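Local coordinates for protein ribose 5-phosphate isomerase B (Anaplasma phagocytophilum, PDB 4EM8) that probably interconverts D-ribose 5-phosphate and D-ribulose 5-phosphate, as an isomerase of the LacAB/RpiB family, at residues A[90-93]-A[97-100]; A[59-64]-A[106-111]; A[28-31]-A[35-38]. One frame throughout, in Å; residues are numbered along the deposited sequence.

Contact 1. Residues A[90-93]-A[97-100]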
loop_
_atom_site.group_PDB
_atom_site.type_symbol
_atom_site.label_atom_id
_atom_site.label_comp_id
_atom_site.label_asym_id
_atom_site.label_seq_id
_atom_site.Cartn_x
_atom_site.Cartn_y
_atom_site.Cartn_z
ATOM N N ALA A 90 1.797 2.156 4.954
ATOM C CA ALA A 90 0.530 2.597 4.332
ATOM C C ALA A 90 0.763 3.911 3.590
ATOM O O ALA A 90 1.308 4.851 4.152
ATOM C CB ALA A 90 -0.550 2.791 5.396
ATOM N N LEU A 91 0.354 3.952 2.321
ATOM C CA LEU A 91 0.236 5.199 1.548
ATOM C C LEU A 91 -1.031 5.931 1.995
ATOM O O LEU A 91 -2.141 5.408 1.851
ATOM C CB LEU A 91 0.165 4.884 0.047
ATOM C CG LEU A 91 -0.162 6.006 -0.948
ATOM C CD1 LEU A 91 0.760 7.177 -0.701
ATOM C CD2 LEU A 91 -0.055 5.480 -2.388
ATOM N N CYS A 92 -0.882 7.101 2.592
ATOM C CA CYS A 92 -2.049 7.807 3.089
ATOM C C CYS A 92 -2.120 9.159 2.426
ATOM O O CYS A 92 -1.120 9.883 2.326
ATOM C CB CYS A 92 -1.958 7.945 4.610
ATOM S SG CYS A 92 -1.854 6.394 5.517
ATOM N N SER A 93 -3.300 9.525 1.975
ATOM C CA SER A 93 -3.512 10.838 1.378
ATOM C C SER A 93 -4.552 11.610 2.159
ATOM O O SER A 93 -4.964 12.675 1.758
ATOM C CB SER A 93 -3.915 10.659 -0.090
ATOM O OG SER A 93 -2.745 10.438 -0.887
ATOM N N LEU A 97 -7.327 7.671 6.459
ATOM C CA LEU A 97 -6.486 6.493 6.182
ATOM C C LEU A 97 -5.282 6.361 7.132
ATOM O O LEU A 97 -4.936 5.218 7.519
ATOM C CB LEU A 97 -6.020 6.414 4.707
ATOM C CG LEU A 97 -5.838 4.979 4.125
ATOM C CD1 LEU A 97 -7.160 4.246 4.057
ATOM C CD2 LEU A 97 -5.237 4.968 2.726
ATOM N N ALA A 98 -4.641 7.493 7.481
ATOM C CA ALA A 98 -3.589 7.513 8.501
ATOM C C ALA A 98 -4.129 6.915 9.793
ATOM O O ALA A 98 -3.532 5.997 10.371
ATOM C CB ALA A 98 -3.068 8.939 8.757
ATOM N N LYS A 99 -5.298 7.394 10.198
ATOM C CA LYS A 99 -5.951 6.928 11.435
ATOM C C LYS A 99 -6.224 5.414 11.411
ATOM O O LYS A 99 -5.847 4.688 12.346
ATOM C CB LYS A 99 -7.234 7.754 11.701
ATOM C CG LYS A 99 -7.989 7.427 12.981
ATOM C CD LYS A 99 -9.474 7.794 12.869
ATOM C CE LYS A 99 -10.273 6.738 12.060
ATOM N NZ LYS A 99 -11.034 5.715 12.861
ATOM N N LEU A 100 -6.821 4.933 10.321
ATOM C CA LEU A 100 -7.204 3.542 10.216
ATOM C C LEU A 100 -5.945 2.654 10.191
ATOM O O LEU A 100 -5.895 1.604 10.837
ATOM C CB LEU A 100 -8.119 3.336 8.984
ATOM C CG LEU A 100 -9.545 3.935 9.008
ATOM C CD1 LEU A 100 -10.253 3.801 7.655
ATOM C CD2 LEU A 100 -10.428 3.353 10.113
#

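Contact 2. Residues A[59-64]-A[106-111]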
loop_
_atom_site.group_PDB
_atom_site.type_symbol
_atom_site.label_atom_id
_atom_site.label_comp_id
_atom_site.label_asym_id
_atom_site.label_seq_id
_atom_site.Cartn_x
_atom_site.Cartn_y
_atom_site.Cartn_z
ATOM N N ARG A 59 15.422 -0.499 8.160
ATOM C CA ARG A 59 16.416 -1.061 9.120
ATOM C C ARG A 59 16.230 -0.448 10.500
ATOM O O ARG A 59 16.498 -1.101 11.483
ATOM C CB ARG A 59 17.863 -0.776 8.681
ATOM C CG ARG A 59 18.683 -2.021 8.329
ATOM C CD ARG A 59 20.175 -1.748 8.134
ATOM N NE ARG A 59 20.491 -0.939 6.942
ATOM C CZ ARG A 59 20.433 -1.359 5.668
ATOM N NH1 ARG A 59 20.761 -0.524 4.691
ATOM N NH2 ARG A 59 20.041 -2.595 5.346
ATOM N N GLU A 60 15.787 0.814 10.568
ATOM C CA GLU A 60 15.720 1.518 11.848
ATOM C C GLU A 60 14.333 1.542 12.494
ATOM O O GLU A 60 14.196 1.948 13.642
ATOM C CB GLU A 60 16.234 2.959 11.705
ATOM C CG GLU A 60 17.643 3.078 11.131
ATOM C CD GLU A 60 18.714 2.507 12.029
ATOM O OE1 GLU A 60 19.815 2.248 11.512
ATOM O OE2 GLU A 60 18.472 2.301 13.243
ATOM N N VAL A 61 13.314 1.117 11.760
ATOM C CA VAL A 61 11.931 1.147 12.258
ATOM C C VAL A 61 11.704 0.136 13.391
ATOM O O VAL A 61 12.215 -0.978 13.343
ATOM C CB VAL A 61 10.930 0.927 11.100
ATOM C CG1 VAL A 61 9.499 0.781 11.618
ATOM C CG2 VAL A 61 11.035 2.084 10.125
ATOM N N SER A 62 10.987 0.546 14.435
ATOM C CA SER A 62 10.752 -0.339 15.601
ATOM C C SER A 62 9.553 0.144 16.418
ATOM O O SER A 62 8.886 1.101 16.032
ATOM C CB SER A 62 12.012 -0.430 16.482
ATOM O OG SER A 62 12.328 0.803 17.106
ATOM N N ASP A 63 9.274 -0.517 17.540
ATOM C CA ASP A 63 8.237 -0.062 18.473
ATOM C C ASP A 63 8.537 1.364 18.948
ATOM O O ASP A 63 7.640 2.079 19.315
ATOM C CB ASP A 63 8.099 -1.028 19.670
ATOM N N THR A 64 9.784 1.805 18.860
ATOM C CA THR A 64 10.140 3.178 19.236
ATOM C C THR A 64 10.500 4.146 18.094
ATOM O O THR A 64 10.816 5.316 18.357
ATOM C CB THR A 64 11.340 3.174 20.165
ATOM O OG1 THR A 64 11.758 4.526 20.362
ATOM C CG2 THR A 64 12.500 2.378 19.574
ATOM N N ASP A 106 -1.434 -1.152 13.137
ATOM C CA ASP A 106 -0.276 -0.644 13.874
ATOM C C ASP A 106 0.799 -0.169 12.918
ATOM O O ASP A 106 1.956 -0.575 13.038
ATOM C CB ASP A 106 0.309 -1.717 14.787
ATOM C CG ASP A 106 1.187 -1.129 15.910
ATOM O OD1 ASP A 106 1.108 0.087 16.190
ATOM O OD2 ASP A 106 1.961 -1.896 16.513
ATOM N N ALA A 107 0.398 0.610 11.916
ATOM C CA ALA A 107 1.311 0.977 10.807
ATOM C C ALA A 107 2.511 1.724 11.376
ATOM O O ALA A 107 2.349 2.574 12.248
ATOM C CB ALA A 107 0.602 1.807 9.743
ATOM N N ASN A 108 3.721 1.352 10.942
ATOM C CA ASN A 108 4.933 1.992 11.445
ATOM C C ASN A 108 5.719 2.775 10.369
ATOM O O ASN A 108 6.704 3.441 10.694
ATOM C CB ASN A 108 5.805 0.988 12.219
ATOM C CG ASN A 108 6.188 -0.223 11.410
ATOM O OD1 ASN A 108 6.054 -0.249 10.170
ATOM N ND2 ASN A 108 6.713 -1.256 12.106
ATOM N N VAL A 109 5.263 2.714 9.114
ATOM C CA VAL A 109 5.816 3.501 7.983
ATOM C C VAL A 109 4.693 4.185 7.181
ATOM O O VAL A 109 3.756 3.534 6.648
ATOM C CB VAL A 109 6.666 2.622 7.049
ATOM C CG1 VAL A 109 7.092 3.347 5.754
ATOM C CG2 VAL A 109 7.869 2.074 7.827
ATOM N N LEU A 110 4.792 5.506 7.100
ATOM C CA LEU A 110 3.861 6.330 6.342
ATOM C C LEU A 110 4.463 6.667 4.971
ATOM O O LEU A 110 5.575 7.201 4.893
ATOM C CB LEU A 110 3.515 7.592 7.134
ATOM C CG LEU A 110 2.637 8.727 6.522
ATOM C CD1 LEU A 110 1.326 8.201 5.948
ATOM C CD2 LEU A 110 2.374 9.840 7.546
ATOM N N CYS A 111 3.752 6.336 3.892
ATOM C CA CYS A 111 4.185 6.703 2.545
ATOM C C CYS A 111 3.353 7.847 1.951
ATOM O O CYS A 111 2.157 7.838 2.097
ATOM C CB CYS A 111 4.082 5.480 1.634
ATOM S SG CYS A 111 5.085 4.090 2.231
HETATM O O HOH W 1 6.614 -0.755 15.172
#

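Contact 3. Residues A[28-31]-A[35-38]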
loop_
_atom_site.group_PDB
_atom_site.type_symbol
_atom_site.label_atom_id
_atom_site.label_comp_id
_atom_site.label_asym_id
_atom_site.label_seq_id
_atom_site.Cartn_x
_atom_site.Cartn_y
_atom_site.Cartn_z
ATOM N N TYR A 28 8.980 20.085 10.201
ATOM C CA TYR A 28 7.773 19.982 11.019
ATOM C C TYR A 28 8.017 19.086 12.234
ATOM O O TYR A 28 7.789 19.488 13.386
ATOM C CB TYR A 28 6.616 19.443 10.181
ATOM C CG TYR A 28 5.347 19.199 10.957
ATOM C CD1 TYR A 28 4.631 20.261 11.503
ATOM C CD2 TYR A 28 4.837 17.908 11.120
ATOM C CE1 TYR A 28 3.477 20.043 12.218
ATOM C CE2 TYR A 28 3.653 17.685 11.803
ATOM C CZ TYR A 28 2.986 18.748 12.357
ATOM O OH TYR A 28 1.843 18.548 13.070
ATOM N N LEU A 29 8.451 17.860 11.981
ATOM C CA LEU A 29 8.757 16.931 13.066
ATOM C C LEU A 29 9.747 17.497 14.084
ATOM O O LEU A 29 9.577 17.314 15.295
ATOM C CB LEU A 29 9.284 15.607 12.514
ATOM C CG LEU A 29 8.192 14.777 11.828
ATOM C CD1 LEU A 29 8.801 13.531 11.206
ATOM C CD2 LEU A 29 7.048 14.398 12.812
ATOM N N ARG A 30 10.777 18.180 13.601
ATOM C CA ARG A 30 11.778 18.764 14.489
ATOM C C ARG A 30 11.108 19.829 15.387
ATOM O O ARG A 30 11.320 19.837 16.612
ATOM C CB ARG A 30 12.950 19.319 13.660
ATOM C CG ARG A 30 14.324 18.858 14.118
ATOM C CD ARG A 30 15.295 18.534 12.974
ATOM N NE ARG A 30 15.028 19.318 11.777
ATOM C CZ ARG A 30 15.296 18.923 10.530
ATOM N NH1 ARG A 30 14.956 19.726 9.529
ATOM N NH2 ARG A 30 15.891 17.753 10.270
ATOM N N ASP A 31 10.239 20.660 14.801
ATOM C CA ASP A 31 9.520 21.657 15.576
ATOM C C ASP A 31 8.641 20.986 16.649
ATOM O O ASP A 31 8.475 21.519 17.760
ATOM C CB ASP A 31 8.686 22.547 14.663
ATOM C CG ASP A 31 8.096 23.738 15.381
ATOM O OD1 ASP A 31 8.819 24.409 16.169
ATOM O OD2 ASP A 31 6.912 24.044 15.124
ATOM N N GLU A 35 13.168 13.407 17.391
ATOM C CA GLU A 35 14.449 13.131 16.773
ATOM C C GLU A 35 14.174 12.759 15.333
ATOM O O GLU A 35 13.397 11.848 15.072
ATOM C CB GLU A 35 15.132 11.942 17.401
ATOM C CG GLU A 35 15.776 12.182 18.736
ATOM C CD GLU A 35 16.830 11.127 18.992
ATOM O OE1 GLU A 35 16.461 10.011 19.441
ATOM O OE2 GLU A 35 18.017 11.416 18.715
ATOM N N VAL A 36 14.836 13.437 14.410
ATOM C CA VAL A 36 14.558 13.270 12.993
ATOM C C VAL A 36 15.812 12.883 12.223
ATOM O O VAL A 36 16.845 13.546 12.323
ATOM C CB VAL A 36 13.955 14.572 12.409
ATOM C CG1 VAL A 36 13.887 14.501 10.892
ATOM C CG2 VAL A 36 12.575 14.819 13.005
ATOM N N PHE A 37 15.719 11.817 11.440
ATOM C CA PHE A 37 16.897 11.262 10.775
ATOM C C PHE A 37 16.669 11.238 9.254
ATOM O O PHE A 37 15.805 10.499 8.758
ATOM C CB PHE A 37 17.193 9.871 11.329
ATOM C CG PHE A 37 17.558 9.873 12.791
ATOM C CD1 PHE A 37 18.888 10.002 13.194
ATOM C CD2 PHE A 37 16.572 9.749 13.774
ATOM C CE1 PHE A 37 19.226 10.008 14.544
ATOM C CE2 PHE A 37 16.902 9.758 15.126
ATOM C CZ PHE A 37 18.231 9.891 15.510
ATOM N N ASP A 38 17.420 12.072 8.542
ATOM C CA ASP A 38 17.337 12.204 7.068
ATOM C C ASP A 38 18.161 11.099 6.441
ATOM O O ASP A 38 19.367 11.050 6.663
ATOM C CB ASP A 38 17.894 13.575 6.638
ATOM C CG ASP A 38 17.781 13.837 5.128
ATOM O OD1 ASP A 38 17.789 12.893 4.328
ATOM O OD2 ASP A 38 17.735 15.015 4.733
#

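Contact 1. Residues A[90-93]-A[97-100]
C92 and L97 bring their CA atoms to 5.6 Å where the chain leaves strand 89-91 and turns back along it as helix 95-105. This is the tight start of a beta-alpha-beta unit in a Rossmann-like fold, completed by strand 109-113 next to strand 89-91. No hydrogen bond links the two segments, and the seam is mostly apolar. The sulfur of C92 is swung anti to its own carbonyl carbon and beside its backbone N (chi1 -59°), which lays it against the helix backbone: C92 SG is 3.6 Å from A98 N. C92 SG is also 4.2 Å from L97 CB and 4.3 Å from A98 CB. V125 of helix 119-131 packs on both C92 and A98. I75 of the second subunit packs on A90 and L97, so strand and helix both take part in the subunit interface. The side chain of L91 points away from the helix, its nearest atoms about 4 Å from G74, a predicted ribulose 5-phosphate-binding residue. Its backbone still meets the helix, with methyl CD2 of L97 lying 3.2 Å from L91 O, roughly ahead of the carbonyl.

Contact 2. Residues A[59-64]-A[106-111]
V61 lays one methyl over the flat face of the N108 amide and presses the other against V109. CG1 of V61 stands almost straight above the amide plane, 3.5 Å from N108 CG. It is 3.5 Å from N108 ND2 as well, and a little farther, 3.9 Å, from N108 OD1. The valine's first torsion (chi1 173°) sets CG1 anti to the backbone N and leaves CG2 beside that N. From there CG2 reaches V109 CG2 at 3.9 Å, the two valine side chains crossing at about a right angle. The amide is turned up to meet V61 with CG between the backbone N and the carbonyl carbon (chi1 57°), and polar partners hold it from its ends. N108 OD1 accepts from R88 N, while N108 ND2 is hydrogen-bonded to N86 O and to a water 3.1 Å from ND2. The same water makes a weak bond to S62 O, the polar link between the segments. With both polar atoms engaged, the amide can stay buried and offer its face to a methyl group.

The contact packs the loop between helix 55-58 and strand 66-71 against the entry to strand 109-113, which lies between strands 66-71 and 89-91 in the parallel sheet of this Rossmann-like fold. The backbone of N108 bonds to G67 on one neighbouring strand and to R88, just before the other. I87 touches both V61 and V109, and L69 packs on V109. Beyond V61 the loop bends in an ST turn, in which S62 OG accepts from T64 N at 3.2 Å with an N-H...O angle of 149°.

Contact 3. Residues A[28-31]-A[35-38]
V36 has CG1 anti to its backbone N (chi1 170°), a torsion that splits its two methyls between L29 and R30 on the last turn of helix 19-31. CG2, beside the backbone N of V36, meets L29 and the helix backbone: it lies 3.4 Å from L29 CB, tighter than usual for two carbons, and 3.9 Å from R30 N. The valine therefore meets the base of the leucine and the adjoining helix backbone, not the leucine's branched end. CG1 meets the end of R30, where the arginine chain, bent at chi2 (140°) and chi3 (29°), folds its guanidinium back so that R30 NH2 comes to 3.9 Å from V36 CG1. That approach is oblique to the guanidinium, and the two side chains cross at about a right angle. R30 is exposed, and a crystal neighbour also touches it and may influence its bent shape. R30 NH2 stays 6.4 Å from D38 OD2, too far for a salt bridge; D38 is instead paired with R22, about two turns earlier in the same helix.

Helix and strand belong to the beta-alpha-beta unit of strand 9-14, helix 19-31 and strand 35-38, and V36 packs against the last helical turn just after the short connection. Strand 35-38 is the outermost strand of the sheet on this side within the chain, and it pairs with strand 9-14, whose V10 packs on L29 and whose L12 packs on V36. L126 of helix 119-131 covers L29 from the neighbouring helix.

All three contacts serve one parallel sheet, but at different depths. Contact 2 is buried, its centre about 7 Å from the centre of the chain, whereas contacts 1 and 3 are partly buried and lie on opposite sides of that point, their centres about 20 Å apart. Both close a short connection within a beta-alpha-beta unit, contact 1 from strand to helix and contact 3 from helix to strand, though contact 1 lies against the second subunit and contact 3 ends in an exposed arginine. Contact 2 joins segments distant in sequence and combines methyl packing with a hydrogen-bonded amide and a water. It also adjoins contact 1: A90 O and C111 N, 2.9 Å apart, probably hydrogen-bond between strands 89-91 and 109-113.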